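Local coordinates for protein putative nucleotide-diphospho-sugar transferase (Desulfovibrio desulfuricans subsp. desulfuricans, PDB 3CGX) that probably transfers a sugar from a nucleotide-diphospho-sugar donor, using a fold of the GT-A type, though its true substrates remain unknown, at residues 155-160 with 174-179; 141-146 with 166-171; 197-202 with 225-230; 110-115 with 189-194; 9-14 with 67-72. One frame throughout, in Å; residues are numbered along the deposited sequence.

Interaction 1 (155-160 with 174-179)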
# COMPACT_ATOMS: atom_id res chain seq x y z
N PRO A 155 15.55 6.73 9.41
CA PRO A 155 15.70 5.57 8.48
C PRO A 155 16.04 4.25 9.17
O PRO A 155 15.81 3.17 8.64
CB PRO A 155 16.81 6.01 7.53
CG PRO A 155 17.47 7.24 8.16
CD PRO A 155 16.49 7.83 9.14
N ASP A 156 16.65 4.37 10.34
CA ASP A 156 17.01 3.21 11.16
C ASP A 156 15.81 2.31 11.47
O ASP A 156 15.97 1.11 11.76
CB ASP A 156 17.65 3.67 12.48
CG ASP A 156 19.09 4.12 12.30
OD1 ASP A 156 19.56 4.30 11.15
OD2 ASP A 156 19.76 4.29 13.33
N VAL A 157 14.59 2.84 11.41
CA VAL A 157 13.41 1.97 11.68
C VAL A 157 13.27 0.88 10.63
O VAL A 157 12.52 -0.07 10.82
CB VAL A 157 12.06 2.74 11.78
CG1 VAL A 157 12.22 3.88 12.81
CG2 VAL A 157 11.60 3.22 10.40
N PHE A 158 14.00 1.00 9.52
CA PHE A 158 13.90 -0.02 8.45
C PHE A 158 15.04 -1.03 8.59
O PHE A 158 15.08 -2.03 7.89
CB PHE A 158 13.92 0.61 7.07
CG PHE A 158 12.77 1.55 6.81
CD1 PHE A 158 11.50 1.06 6.71
CD2 PHE A 158 12.97 2.93 6.70
CE1 PHE A 158 10.44 1.93 6.48
CE2 PHE A 158 11.94 3.77 6.49
CZ PHE A 158 10.66 3.26 6.38
N ASP A 159 15.93 -0.77 9.51
CA ASP A 159 17.13 -1.59 9.65
C ASP A 159 16.94 -2.69 10.67
O ASP A 159 16.42 -2.48 11.76
CB ASP A 159 18.34 -0.74 10.02
CG ASP A 159 18.77 0.18 8.92
OD1 ASP A 159 18.34 -0.02 7.76
OD2 ASP A 159 19.56 1.11 9.18
N GLY A 160 17.40 -3.86 10.29
CA GLY A 160 17.44 -4.97 11.21
C GLY A 160 16.09 -5.59 11.42
O GLY A 160 15.88 -6.28 12.41
N GLU A 174 8.66 -0.13 18.37
CA GLU A 174 9.66 -0.17 19.45
C GLU A 174 10.86 0.72 19.06
O GLU A 174 11.28 1.56 19.84
CB GLU A 174 10.09 -1.61 19.75
N LYS A 175 11.37 0.56 17.83
CA LYS A 175 12.47 1.40 17.32
C LYS A 175 12.05 2.86 17.32
O LYS A 175 12.86 3.74 17.61
CB LYS A 175 12.91 0.96 15.92
CG LYS A 175 13.81 -0.28 15.91
CD LYS A 175 13.92 -0.97 14.56
CE LYS A 175 15.10 -1.97 14.57
NZ LYS A 175 14.98 -2.97 13.46
N MSE A 176 10.77 3.14 17.02
CA MSE A 176 10.30 4.54 17.04
C MSE A 176 10.28 5.11 18.45
O MSE A 176 10.62 6.27 18.66
CB MSE A 176 8.92 4.67 16.41
CG MSE A 176 8.96 4.33 14.94
SE MSE A 176 7.22 4.58 14.04
CE MSE A 176 6.12 3.20 14.79
N ARG A 177 9.88 4.28 19.41
CA ARG A 177 9.84 4.70 20.81
C ARG A 177 11.28 4.97 21.25
O ARG A 177 11.59 5.99 21.85
CB ARG A 177 9.20 3.62 21.70
N ARG A 178 12.17 4.05 20.93
CA ARG A 178 13.57 4.20 21.33
C ARG A 178 14.20 5.46 20.68
O ARG A 178 15.23 5.96 21.13
CB ARG A 178 14.37 2.93 20.99
CG ARG A 178 13.97 1.66 21.78
CD ARG A 178 14.64 0.38 21.23
N ALA A 179 13.55 5.96 19.62
CA ALA A 179 14.03 7.15 18.88
C ALA A 179 13.36 8.40 19.44
O ALA A 179 13.57 9.51 18.94
CB ALA A 179 13.73 7.04 17.39
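A 3-10 turn, residues 155-158 in the loop after strand 143-149, packs against the last turns of helix 169-178, bringing Val-157 to Lys-175 and Met-176. The apolar touch is narrow: Val-157 CG1 lies 3.9 Å from CG of Met-176, a selenomethionine in the model, and the two side chains cross obliquely. Val-157 CG2 instead sits over the centre of the Phe-158 ring, whose other neighbours include Met-91 of helix 87-100. Met-176 also touches Ala-133 and Ile-135 of strand 133-137, linking the turn to the sheet. Lys-175, extended beyond CG, runs past the backbone of the turn, with CD 4.0 Å from Asp-156 O. Its NZ ends near Asp-159 O at an implausibly short separation, so the placement of the ammonium group is doubtful. The carboxylate of Asp-159 has its own partner, a salt bridge to Lys-92. The chemistry thus implies a lysine methylene chain laid over backbone carbonyls plus one apolar pair, with no sound hydrogen bond between the segments.

Interaction 2 (141-146 with 166-171)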
# COMPACT_ATOMS: atom_id res chain seq x y z
N GLY A 141 0.32 -8.50 11.02
CA GLY A 141 1.44 -8.32 11.93
C GLY A 141 2.45 -7.28 11.49
O GLY A 141 3.39 -6.94 12.22
N GLY A 142 2.26 -6.79 10.28
CA GLY A 142 3.09 -5.73 9.75
C GLY A 142 2.33 -4.42 9.75
O GLY A 142 1.50 -4.18 10.62
N TYR A 143 2.64 -3.60 8.77
CA TYR A 143 1.98 -2.28 8.61
C TYR A 143 1.70 -1.98 7.15
O TYR A 143 2.45 -2.37 6.28
CB TYR A 143 2.80 -1.18 9.28
CG TYR A 143 4.25 -1.03 8.89
CD1 TYR A 143 4.63 -0.25 7.79
CD2 TYR A 143 5.27 -1.65 9.63
CE1 TYR A 143 5.96 -0.10 7.45
CE2 TYR A 143 6.63 -1.48 9.30
CZ TYR A 143 6.97 -0.69 8.22
OH TYR A 143 8.29 -0.48 7.87
N TYR A 144 0.58 -1.31 6.90
CA TYR A 144 0.14 -0.99 5.57
C TYR A 144 0.51 0.44 5.18
O TYR A 144 0.42 0.83 4.00
CB TYR A 144 -1.37 -1.18 5.45
CG TYR A 144 -2.21 -0.24 6.32
CD1 TYR A 144 -2.50 1.09 5.91
CD2 TYR A 144 -2.73 -0.67 7.52
CE1 TYR A 144 -3.27 1.94 6.69
CE2 TYR A 144 -3.50 0.20 8.32
CZ TYR A 144 -3.79 1.48 7.89
OH TYR A 144 -4.53 2.27 8.75
N LEU A 145 0.88 1.23 6.18
CA LEU A 145 1.32 2.61 5.96
C LEU A 145 2.37 3.03 7.00
O LEU A 145 2.29 2.66 8.17
CB LEU A 145 0.13 3.59 5.96
CG LEU A 145 0.36 5.11 5.74
CD1 LEU A 145 -0.90 5.78 5.08
CD2 LEU A 145 0.80 5.87 7.06
N ILE A 146 3.37 3.78 6.54
CA ILE A 146 4.34 4.42 7.43
C ILE A 146 4.62 5.84 6.91
O ILE A 146 4.71 6.04 5.70
CB ILE A 146 5.65 3.59 7.58
CG1 ILE A 146 6.51 4.20 8.69
CG2 ILE A 146 6.38 3.37 6.20
CD1 ILE A 146 7.58 3.22 9.21
N ALA A 166 8.95 -12.63 10.50
CA ALA A 166 8.23 -12.28 11.74
C ALA A 166 7.16 -11.18 11.54
O ALA A 166 6.89 -10.75 10.41
CB ALA A 166 9.25 -11.84 12.84
N ASP A 167 6.55 -10.77 12.65
CA ASP A 167 5.60 -9.65 12.69
C ASP A 167 6.44 -8.41 12.93
O ASP A 167 7.12 -8.31 13.96
CB ASP A 167 4.58 -9.82 13.81
CG ASP A 167 3.60 -10.96 13.58
OD1 ASP A 167 3.36 -11.39 12.43
OD2 ASP A 167 3.04 -11.42 14.61
N VAL A 168 6.40 -7.47 11.99
CA VAL A 168 7.38 -6.34 11.99
C VAL A 168 6.88 -5.05 12.65
O VAL A 168 7.65 -4.15 13.01
CB VAL A 168 7.91 -6.06 10.54
CG1 VAL A 168 8.66 -7.30 10.03
CG2 VAL A 168 6.79 -5.65 9.55
N TYR A 169 5.58 -4.99 12.88
CA TYR A 169 4.99 -3.79 13.46
C TYR A 169 5.53 -3.41 14.85
O TYR A 169 5.95 -2.26 15.11
CB TYR A 169 3.48 -3.97 13.49
CG TYR A 169 2.78 -2.82 14.14
CD1 TYR A 169 2.51 -1.65 13.44
CD2 TYR A 169 2.36 -2.92 15.45
CE1 TYR A 169 1.87 -0.60 14.06
CE2 TYR A 169 1.72 -1.89 16.06
CZ TYR A 169 1.48 -0.75 15.38
OH TYR A 169 0.83 0.25 16.05
N GLN A 170 5.52 -4.38 15.76
CA GLN A 170 5.95 -4.11 17.15
C GLN A 170 7.42 -3.70 17.22
O GLN A 170 7.77 -2.69 17.85
CB GLN A 170 5.64 -5.30 18.07
CG GLN A 170 4.16 -5.39 18.43
CD GLN A 170 3.70 -4.21 19.29
OE1 GLN A 170 4.50 -3.60 20.03
NE2 GLN A 170 2.41 -3.89 19.21
N PRO A 171 8.30 -4.48 16.59
CA PRO A 171 9.71 -4.07 16.58
C PRO A 171 9.85 -2.67 16.00
O PRO A 171 10.70 -1.90 16.42
CB PRO A 171 10.38 -5.08 15.64
CG PRO A 171 9.40 -6.15 15.41
CD PRO A 171 8.05 -5.74 15.88
O HOH W 1 3.97 -7.15 15.38
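Val-168 lays CG2 over the backbone of Gly-142, 3.7 Å from its CA. The same methyl reaches CE2 of the Tyr-143 ring at 4.2 Å, the two side chains crossing at about a right angle. Next to this packing, Tyr-169 N donates to Gly-141 O (3.0 Å, N-H...O 163°). A water also donates to Gly-141 O and accepts from Gln-170 N, each at 3.2 Å. These bonds fasten the loop leading into strand 143-149 to the N-terminal turn of helix 169-178. The glycine backbone is part of the fit: at the positive phi of Gly-141 (109°) a CB would be jammed against the carbonyl O of the residue before, and Asp-167 OD1 already lies on that side, 3.7 Å from Gly-141 CA. CG of Tyr-169, anti to its backbone N (chi1 177°), is set 4.0 Å from Gly-142 O, and CD1 meets Tyr-143 CB at 4.2 Å, the CB lying near the ring plane at its edge. Beyond the two segments, the Tyr-169 ring rests on Ile-135 and Pro-137.

Interaction 3 (197-202 with 225-230)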
# COMPACT_ATOMS: atom_id res chain seq x y z
N ASP A 197 -9.61 -13.54 2.88
CA ASP A 197 -9.54 -12.09 2.96
C ASP A 197 -10.45 -11.45 1.89
O ASP A 197 -11.10 -10.43 2.14
CB ASP A 197 -8.11 -11.58 2.73
CG ASP A 197 -7.13 -12.03 3.76
OD1 ASP A 197 -7.49 -12.25 4.91
OD2 ASP A 197 -5.98 -12.14 3.41
N LEU A 198 -10.46 -12.05 0.69
CA LEU A 198 -11.28 -11.55 -0.43
C LEU A 198 -12.78 -11.68 -0.11
O LEU A 198 -13.61 -10.79 -0.42
CB LEU A 198 -10.96 -12.29 -1.74
CG LEU A 198 -11.48 -11.71 -3.06
CD1 LEU A 198 -10.65 -10.45 -3.39
CD2 LEU A 198 -11.41 -12.69 -4.26
N ASN A 199 -13.13 -12.82 0.50
CA ASN A 199 -14.51 -13.05 0.93
C ASN A 199 -14.98 -11.98 1.94
O ASN A 199 -16.11 -11.45 1.84
CB ASN A 199 -14.64 -14.44 1.51
CG ASN A 199 -16.03 -14.75 2.00
OD1 ASN A 199 -16.34 -14.47 3.16
ND2 ASN A 199 -16.84 -15.45 1.17
N VAL A 200 -14.12 -11.66 2.89
CA VAL A 200 -14.44 -10.62 3.91
C VAL A 200 -14.53 -9.25 3.25
O VAL A 200 -15.47 -8.48 3.54
CB VAL A 200 -13.41 -10.58 5.06
CG1 VAL A 200 -13.67 -9.37 5.99
CG2 VAL A 200 -13.36 -11.93 5.80
N LEU A 201 -13.59 -8.97 2.35
CA LEU A 201 -13.58 -7.69 1.61
C LEU A 201 -14.94 -7.50 0.95
O LEU A 201 -15.58 -6.43 1.02
CB LEU A 201 -12.48 -7.60 0.54
CG LEU A 201 -12.37 -6.37 -0.38
CD1 LEU A 201 -11.93 -5.08 0.38
CD2 LEU A 201 -11.40 -6.63 -1.58
N TYR A 202 -15.39 -8.57 0.30
CA TYR A 202 -16.66 -8.59 -0.46
C TYR A 202 -17.87 -8.43 0.44
O TYR A 202 -18.73 -7.58 0.20
CB TYR A 202 -16.78 -9.91 -1.26
CG TYR A 202 -18.03 -10.05 -2.16
CD1 TYR A 202 -18.42 -9.00 -3.01
CD2 TYR A 202 -18.76 -11.22 -2.19
CE1 TYR A 202 -19.53 -9.13 -3.83
CE2 TYR A 202 -19.87 -11.36 -3.01
CZ TYR A 202 -20.24 -10.29 -3.82
OH TYR A 202 -21.31 -10.44 -4.64
N LEU A 225 -18.42 -17.80 -6.87
CA LEU A 225 -17.10 -18.35 -6.52
C LEU A 225 -16.71 -17.91 -5.09
O LEU A 225 -16.38 -18.72 -4.22
CB LEU A 225 -16.07 -17.88 -7.53
CG LEU A 225 -14.62 -18.26 -7.22
CD1 LEU A 225 -14.48 -19.76 -7.04
CD2 LEU A 225 -13.76 -17.65 -8.35
N ILE A 226 -16.78 -16.62 -4.85
CA ILE A 226 -16.37 -16.03 -3.56
C ILE A 226 -17.16 -16.54 -2.37
O ILE A 226 -16.60 -16.83 -1.32
CB ILE A 226 -16.36 -14.49 -3.60
CG1 ILE A 226 -15.34 -14.02 -4.62
CG2 ILE A 226 -16.06 -13.88 -2.21
CD1 ILE A 226 -15.50 -12.53 -4.92
N ARG A 227 -18.46 -16.72 -2.57
CA ARG A 227 -19.36 -17.22 -1.51
C ARG A 227 -19.20 -18.71 -1.14
O ARG A 227 -19.89 -19.22 -0.27
CB ARG A 227 -20.82 -16.89 -1.89
CG ARG A 227 -21.17 -15.38 -1.89
CD ARG A 227 -20.78 -14.64 -0.61
NE ARG A 227 -21.30 -15.29 0.59
CZ ARG A 227 -22.51 -15.07 1.06
NH1 ARG A 227 -23.30 -14.25 0.39
NH2 ARG A 227 -22.94 -15.68 2.16
N GLN A 228 -18.30 -19.41 -1.84
CA GLN A 228 -17.94 -20.78 -1.52
C GLN A 228 -16.78 -20.78 -0.50
O GLN A 228 -16.32 -21.85 -0.08
CB GLN A 228 -17.56 -21.56 -2.75
CG GLN A 228 -18.74 -21.80 -3.70
CD GLN A 228 -18.35 -22.67 -4.84
OE1 GLN A 228 -18.39 -23.89 -4.73
NE2 GLN A 228 -18.00 -22.07 -5.96
N TYR A 229 -16.33 -19.59 -0.12
CA TYR A 229 -15.22 -19.44 0.86
C TYR A 229 -15.63 -18.53 1.99
O TYR A 229 -14.87 -17.67 2.44
CB TYR A 229 -13.91 -19.00 0.15
CG TYR A 229 -13.45 -19.99 -0.87
CD1 TYR A 229 -12.68 -21.09 -0.50
CD2 TYR A 229 -13.92 -19.93 -2.18
CE1 TYR A 229 -12.34 -22.04 -1.39
CE2 TYR A 229 -13.58 -20.93 -3.10
CZ TYR A 229 -12.76 -21.96 -2.69
OH TYR A 229 -12.39 -23.00 -3.54
N ASP A 230 -16.89 -18.65 2.42
CA ASP A 230 -17.37 -17.83 3.52
C ASP A 230 -16.66 -18.20 4.82
O ASP A 230 -16.53 -19.37 5.16
CB ASP A 230 -18.84 -18.06 3.81
CG ASP A 230 -19.77 -17.38 2.83
OD1 ASP A 230 -19.33 -16.55 2.05
OD2 ASP A 230 -21.00 -17.65 2.91
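Asn-199 and Ile-226 are central to this contact, in which helix 195-204 receives the type I beta turn Ile-226 to Tyr-229 that closes helix 223-226. The polar part is organised by the Asn-199 amide, whose CG, anti to the backbone N (chi1 180°), is carried out to the turn. Its ND2 donates to Asp-230 OD1 at 2.9 Å along a nearly straight line (173°), using the anti lone pair of that oxygen. The same nitrogen donates to Ile-226 O, also at 2.9 Å, from 48° above the carbonyl plane; Tyr-229 N, the turn bond, reaches this oxygen from the opposite face. Both acceptors lie close to the amide plane, which suits two N-H bonds diverging from one nitrogen, while Asn-199 OD1 accepts from Arg-203.

The ionic part lies within 225-230. Arg-227 grips Asp-230 side-on, NE to OD1 at 2.8 Å and NH2 to OD2 at 2.9 Å, so the carboxylate is held in a fixed rotation for the asparagine; OD1 takes NE on its syn lone pair, leaving the anti one to Asn-199.

The apolar part belongs to Ile-226, which Leu-219 of helix 214-221 also touches, along with Leu-198 and Tyr-202. Its CG2 presses against Asn-199 CA at 3.6 Å and against Tyr-202 CD2 at 3.8 Å, while CD1 meets Leu-198 CD2 at 4.1 Å, those two side chains crossing at about a right angle.

Interaction 4 (110-115 with 189-194)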
# COMPACT_ATOMS: atom_id res chain seq x y z
N GLY A 110 1.15 0.55 0.91
CA GLY A 110 1.06 -0.57 -0.02
C GLY A 110 -0.23 -0.58 -0.83
O GLY A 110 -1.09 0.31 -0.71
N SER A 111 -0.37 -1.61 -1.64
CA SER A 111 -1.46 -1.65 -2.59
C SER A 111 -2.39 -2.86 -2.43
O SER A 111 -3.07 -3.25 -3.38
CB SER A 111 -0.87 -1.67 -4.02
OG SER A 111 0.23 -2.54 -4.12
N ASP A 112 -2.42 -3.40 -1.22
CA ASP A 112 -3.22 -4.60 -0.89
C ASP A 112 -4.45 -4.29 -0.04
O ASP A 112 -5.05 -5.20 0.51
CB ASP A 112 -2.34 -5.61 -0.09
CG ASP A 112 -1.17 -6.11 -0.90
OD1 ASP A 112 -1.39 -6.65 -2.01
OD2 ASP A 112 -0.04 -5.86 -0.47
N ILE A 113 -4.82 -3.00 0.01
CA ILE A 113 -5.92 -2.50 0.82
C ILE A 113 -6.87 -1.64 0.01
O ILE A 113 -7.07 -0.43 0.32
CB ILE A 113 -5.36 -1.72 2.09
CG1 ILE A 113 -4.32 -0.66 1.72
CG2 ILE A 113 -4.81 -2.70 3.17
CD1 ILE A 113 -4.05 0.31 2.83
N PRO A 114 -7.54 -2.27 -0.98
CA PRO A 114 -8.26 -1.51 -1.99
C PRO A 114 -9.41 -0.69 -1.47
O PRO A 114 -9.80 0.27 -2.10
CB PRO A 114 -8.74 -2.59 -2.95
CG PRO A 114 -8.83 -3.82 -2.13
CD PRO A 114 -7.68 -3.74 -1.22
N ASP A 115 -9.97 -1.07 -0.34
CA ASP A 115 -11.11 -0.34 0.22
C ASP A 115 -10.71 0.74 1.23
O ASP A 115 -11.55 1.25 1.97
CB ASP A 115 -12.14 -1.26 0.90
CG ASP A 115 -11.57 -2.05 2.09
OD1 ASP A 115 -10.34 -2.30 2.21
OD2 ASP A 115 -12.40 -2.47 2.93
N TRP A 189 -6.12 -2.32 9.68
CA TRP A 189 -6.73 -2.65 8.40
C TRP A 189 -6.21 -3.98 7.88
O TRP A 189 -5.10 -4.40 8.24
CB TRP A 189 -6.46 -1.57 7.35
CG TRP A 189 -7.65 -1.34 6.42
CD1 TRP A 189 -7.88 -1.92 5.19
CD2 TRP A 189 -8.77 -0.46 6.65
NE1 TRP A 189 -9.06 -1.47 4.68
CE2 TRP A 189 -9.61 -0.54 5.53
CE3 TRP A 189 -9.13 0.40 7.69
CZ2 TRP A 189 -10.81 0.16 5.44
CZ3 TRP A 189 -10.29 1.13 7.57
CH2 TRP A 189 -11.13 0.99 6.48
N ASN A 190 -7.05 -4.69 7.13
CA ASN A 190 -6.66 -6.00 6.51
C ASN A 190 -6.17 -5.89 5.08
O ASN A 190 -6.85 -5.36 4.21
CB ASN A 190 -7.81 -7.03 6.53
CG ASN A 190 -7.32 -8.52 6.36
OD1 ASN A 190 -6.28 -8.96 6.92
ND2 ASN A 190 -8.11 -9.30 5.62
N ASP A 191 -4.98 -6.42 4.87
CA ASP A 191 -4.40 -6.63 3.55
C ASP A 191 -5.18 -7.79 2.95
O ASP A 191 -5.50 -8.76 3.65
CB ASP A 191 -2.90 -7.02 3.58
CG ASP A 191 -1.96 -5.85 4.06
OD1 ASP A 191 -1.83 -4.82 3.38
OD2 ASP A 191 -1.31 -6.01 5.11
N VAL A 192 -5.46 -7.73 1.65
CA VAL A 192 -6.18 -8.79 0.99
C VAL A 192 -5.17 -9.70 0.27
O VAL A 192 -4.62 -9.34 -0.77
CB VAL A 192 -7.30 -8.25 0.05
CG1 VAL A 192 -8.03 -9.43 -0.65
CG2 VAL A 192 -8.30 -7.35 0.82
N ASP A 193 -4.91 -10.84 0.89
CA ASP A 193 -3.91 -11.83 0.45
C ASP A 193 -4.56 -13.15 -0.01
O ASP A 193 -4.21 -13.68 -1.03
CB ASP A 193 -2.94 -12.13 1.60
CG ASP A 193 -1.85 -13.20 1.26
OD1 ASP A 193 -1.31 -13.17 0.12
OD2 ASP A 193 -1.50 -14.05 2.17
N THR A 194 -5.48 -13.67 0.78
CA THR A 194 -6.05 -14.99 0.56
C THR A 194 -7.50 -14.90 0.10
O THR A 194 -8.11 -13.85 0.16
CB THR A 194 -6.03 -15.85 1.84
OG1 THR A 194 -7.00 -15.33 2.76
CG2 THR A 194 -4.60 -15.92 2.51
O HOH W 2 -1.13 -2.94 1.60
O HOH W 3 -8.94 -4.61 2.59
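Asp-115 OD1 is gripped by the indole of Trp-189 and by a water. Trp-189 NE1 donates at 2.9 Å, almost straight (176°), with the oxygen at the ring edge and in the ring plane; relative to the carboxylate, the nitrogen stands 48° above its plane. Asp-115 CG lies between its backbone N and carbonyl carbon (chi1 61°), which brings CG to 3.7 Å from Trp-189 NE1. The water donates to OD1 and to Asn-190 O, 2.7 Å in each case. Val-192 N donates to Asp-112 O at 2.8 Å, joining the two loops directly. A second water accepts from Asp-112 N and donates to Asp-191 OD1. Asp-112 OD1 is salt-bridged to Lys-20. An imidazole, probably from the crystallisation liquor, lies about 3 Å from the Asp-112 side chain and may mark a pocket. Ile-113 CG2 packs 3.8 Å from Trp-189 CD1, and both residues touch Tyr-144 of strand 143-149; Pro-114 and Val-192 pack on Phe-39 of helix 29-47, and on Leu-201 and Leu-198 respectively of helix 195-204.

Interaction 5 (9-14 with 67-72)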
# COMPACT_ATOMS: atom_id res chain seq x y z
N PHE A 9 3.50 5.17 -3.24
CA PHE A 9 2.54 4.08 -3.45
C PHE A 9 3.24 2.86 -4.05
O PHE A 9 3.66 2.86 -5.18
CB PHE A 9 1.38 4.61 -4.29
CG PHE A 9 0.23 3.62 -4.54
CD1 PHE A 9 -0.27 2.83 -3.51
CD2 PHE A 9 -0.39 3.55 -5.78
CE1 PHE A 9 -1.38 1.99 -3.73
CE2 PHE A 9 -1.49 2.67 -5.99
CZ PHE A 9 -1.95 1.89 -4.95
N PHE A 10 3.39 1.83 -3.23
CA PHE A 10 4.16 0.63 -3.58
C PHE A 10 3.27 -0.40 -4.23
O PHE A 10 2.26 -0.85 -3.67
CB PHE A 10 4.85 0.07 -2.30
CG PHE A 10 6.22 0.62 -2.04
CD1 PHE A 10 6.51 1.97 -2.19
CD2 PHE A 10 7.24 -0.22 -1.57
CE1 PHE A 10 7.78 2.44 -1.99
CE2 PHE A 10 8.51 0.26 -1.30
CZ PHE A 10 8.79 1.58 -1.52
N VAL A 11 3.67 -0.75 -5.46
CA VAL A 11 2.94 -1.62 -6.38
C VAL A 11 3.88 -2.61 -7.08
O VAL A 11 5.08 -2.48 -7.05
CB VAL A 11 2.19 -0.75 -7.48
CG1 VAL A 11 1.19 0.26 -6.84
CG2 VAL A 11 3.20 -0.00 -8.43
N LYS A 12 3.30 -3.64 -7.65
CA LYS A 12 3.97 -4.55 -8.59
C LYS A 12 3.12 -4.68 -9.88
O LYS A 12 1.88 -4.65 -9.84
CB LYS A 12 4.18 -5.92 -7.97
CG LYS A 12 4.97 -6.89 -8.81
CD LYS A 12 5.40 -8.13 -8.06
CE LYS A 12 6.17 -9.10 -8.98
NZ LYS A 12 6.50 -10.30 -8.22
N TYR A 13 3.80 -4.80 -11.03
CA TYR A 13 3.07 -4.96 -12.29
C TYR A 13 2.25 -6.25 -12.15
O TYR A 13 2.77 -7.29 -11.76
CB TYR A 13 3.97 -4.99 -13.54
CG TYR A 13 3.09 -4.84 -14.74
CD1 TYR A 13 2.71 -3.58 -15.18
CD2 TYR A 13 2.57 -5.97 -15.39
CE1 TYR A 13 1.82 -3.41 -16.26
CE2 TYR A 13 1.67 -5.82 -16.47
CZ TYR A 13 1.29 -4.53 -16.88
OH TYR A 13 0.41 -4.34 -17.92
N PRO A 14 0.92 -6.18 -12.43
CA PRO A 14 -0.02 -7.32 -12.20
C PRO A 14 0.02 -8.42 -13.27
O PRO A 14 -0.97 -8.68 -13.96
CB PRO A 14 -1.36 -6.63 -12.15
CG PRO A 14 -1.18 -5.46 -13.14
CD PRO A 14 0.22 -4.99 -12.93
N GLU A 67 7.40 1.63 -19.69
CA GLU A 67 6.34 1.88 -20.66
C GLU A 67 5.12 1.00 -20.37
O GLU A 67 3.97 1.35 -20.70
CB GLU A 67 6.86 1.70 -22.09
CG GLU A 67 7.83 2.76 -22.52
CD GLU A 67 7.23 4.17 -22.54
OE1 GLU A 67 6.03 4.30 -22.84
OE2 GLU A 67 7.98 5.13 -22.24
N LYS A 68 5.34 -0.13 -19.71
CA LYS A 68 4.21 -1.02 -19.34
C LYS A 68 3.33 -0.30 -18.30
O LYS A 68 2.10 -0.26 -18.39
CB LYS A 68 4.69 -2.37 -18.79
CG LYS A 68 4.96 -3.38 -19.83
CD LYS A 68 5.46 -4.68 -19.22
CE LYS A 68 4.31 -5.43 -18.59
NZ LYS A 68 4.61 -6.86 -18.38
N PHE A 69 4.00 0.36 -17.38
CA PHE A 69 3.33 1.17 -16.36
C PHE A 69 2.59 2.36 -16.94
O PHE A 69 1.46 2.65 -16.54
CB PHE A 69 4.28 1.59 -15.22
CG PHE A 69 4.33 0.58 -14.10
CD1 PHE A 69 3.28 0.52 -13.17
CD2 PHE A 69 5.34 -0.35 -14.03
CE1 PHE A 69 3.28 -0.45 -12.16
CE2 PHE A 69 5.35 -1.34 -13.03
CZ PHE A 69 4.31 -1.38 -12.09
N LYS A 70 3.23 3.05 -17.88
CA LYS A 70 2.60 4.21 -18.53
C LYS A 70 1.36 3.76 -19.31
O LYS A 70 0.29 4.40 -19.28
CB LYS A 70 3.59 5.00 -19.44
CG LYS A 70 4.80 5.48 -18.67
CD LYS A 70 5.65 6.58 -19.28
CE LYS A 70 5.58 6.76 -20.77
NZ LYS A 70 6.84 7.49 -21.23
N ALA A 71 1.48 2.64 -20.03
CA ALA A 71 0.37 2.13 -20.83
C ALA A 71 -0.79 1.68 -19.97
O ALA A 71 -1.94 1.70 -20.39
CB ALA A 71 0.84 1.01 -21.79
N TRP A 72 -0.49 1.27 -18.75
CA TRP A 72 -1.52 0.75 -17.83
C TRP A 72 -2.22 1.87 -17.05
O TRP A 72 -3.43 2.06 -17.19
CB TRP A 72 -0.91 -0.28 -16.87
CG TRP A 72 -1.84 -0.71 -15.74
CD1 TRP A 72 -3.19 -0.78 -15.78
CD2 TRP A 72 -1.46 -1.14 -14.44
NE1 TRP A 72 -3.70 -1.21 -14.57
CE2 TRP A 72 -2.65 -1.45 -13.73
CE3 TRP A 72 -0.23 -1.29 -13.79
CZ2 TRP A 72 -2.65 -1.89 -12.42
CZ3 TRP A 72 -0.21 -1.72 -12.48
CH2 TRP A 72 -1.42 -2.02 -11.81
O HOH W 4 0.56 -2.27 -19.46
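Pro-14 and Trp-72 meet tip to tip at the tight part of this contact, where the loop after strand 5-11 meets helix 65-73. Pro-14 CD comes to 3.3 Å from Trp-72 CZ3, and CG sits over the six-membered ring as a CH-pi contact, 3.9 Å from its centroid. Tyr-13 turns an edge to the face of Phe-69 in a T-shaped pair, centroids 5.5 Å apart and planes at 89°, while Val-11 CG2 closes on Phe-69 CE1 at 3.8 Å. Tyr-13, Phe-69 and Trp-72 form an aromatic cluster; Trp-72 NE1 is hydrogen-bonded to Gln-41, on helix 29-47.

In contrast to this close ring packing, the Lys-68 side is polar and bridged by a water. The Lys-68 chain bends at chi3 (76°) and crosses the Tyr-13 ring, so that CE lies over one face, 3.6 Å from the centroid, opposite the face covered by Pro-14 CD. Lys-68 NZ lies 4.1 Å from the Tyr-13 ring centroid, an off-centre cation-pi partner tilted 33° from the ring normal. The water joins Tyr-13 OH (2.6 Å) to Lys-68 O, and Arg-37 is hydrogen-bonded to the same hydroxyl. With no direct hydrogen bond between the segments, helix and loop are held by ring packing, a cation over a pi face and one water.

In the fold
Interaction 4 lies nearest the centre of the chain and touches three of the others. Its Ser-111 OG is 2.7 Å from Phe-10 O of interaction 5, a probable hydrogen bond between strand 5-11 and the loop after its parallel neighbour 105-109. Asp-112 and Lys-12 each lie near a bound imidazole, about 3 and 4 Å from their side chains; it probably comes from the crystallisation liquor but may mark a pocket at the C-terminal ends of the central parallel strands. Interactions 2 and 3 both have centres about 14 Å from that of interaction 4, joined to it through Tyr-144 and Asp-197. Interaction 1 shares helix 169-178 with interaction 2, Phe-158 CE1 lying 3.5 Å from Tyr-143 OH.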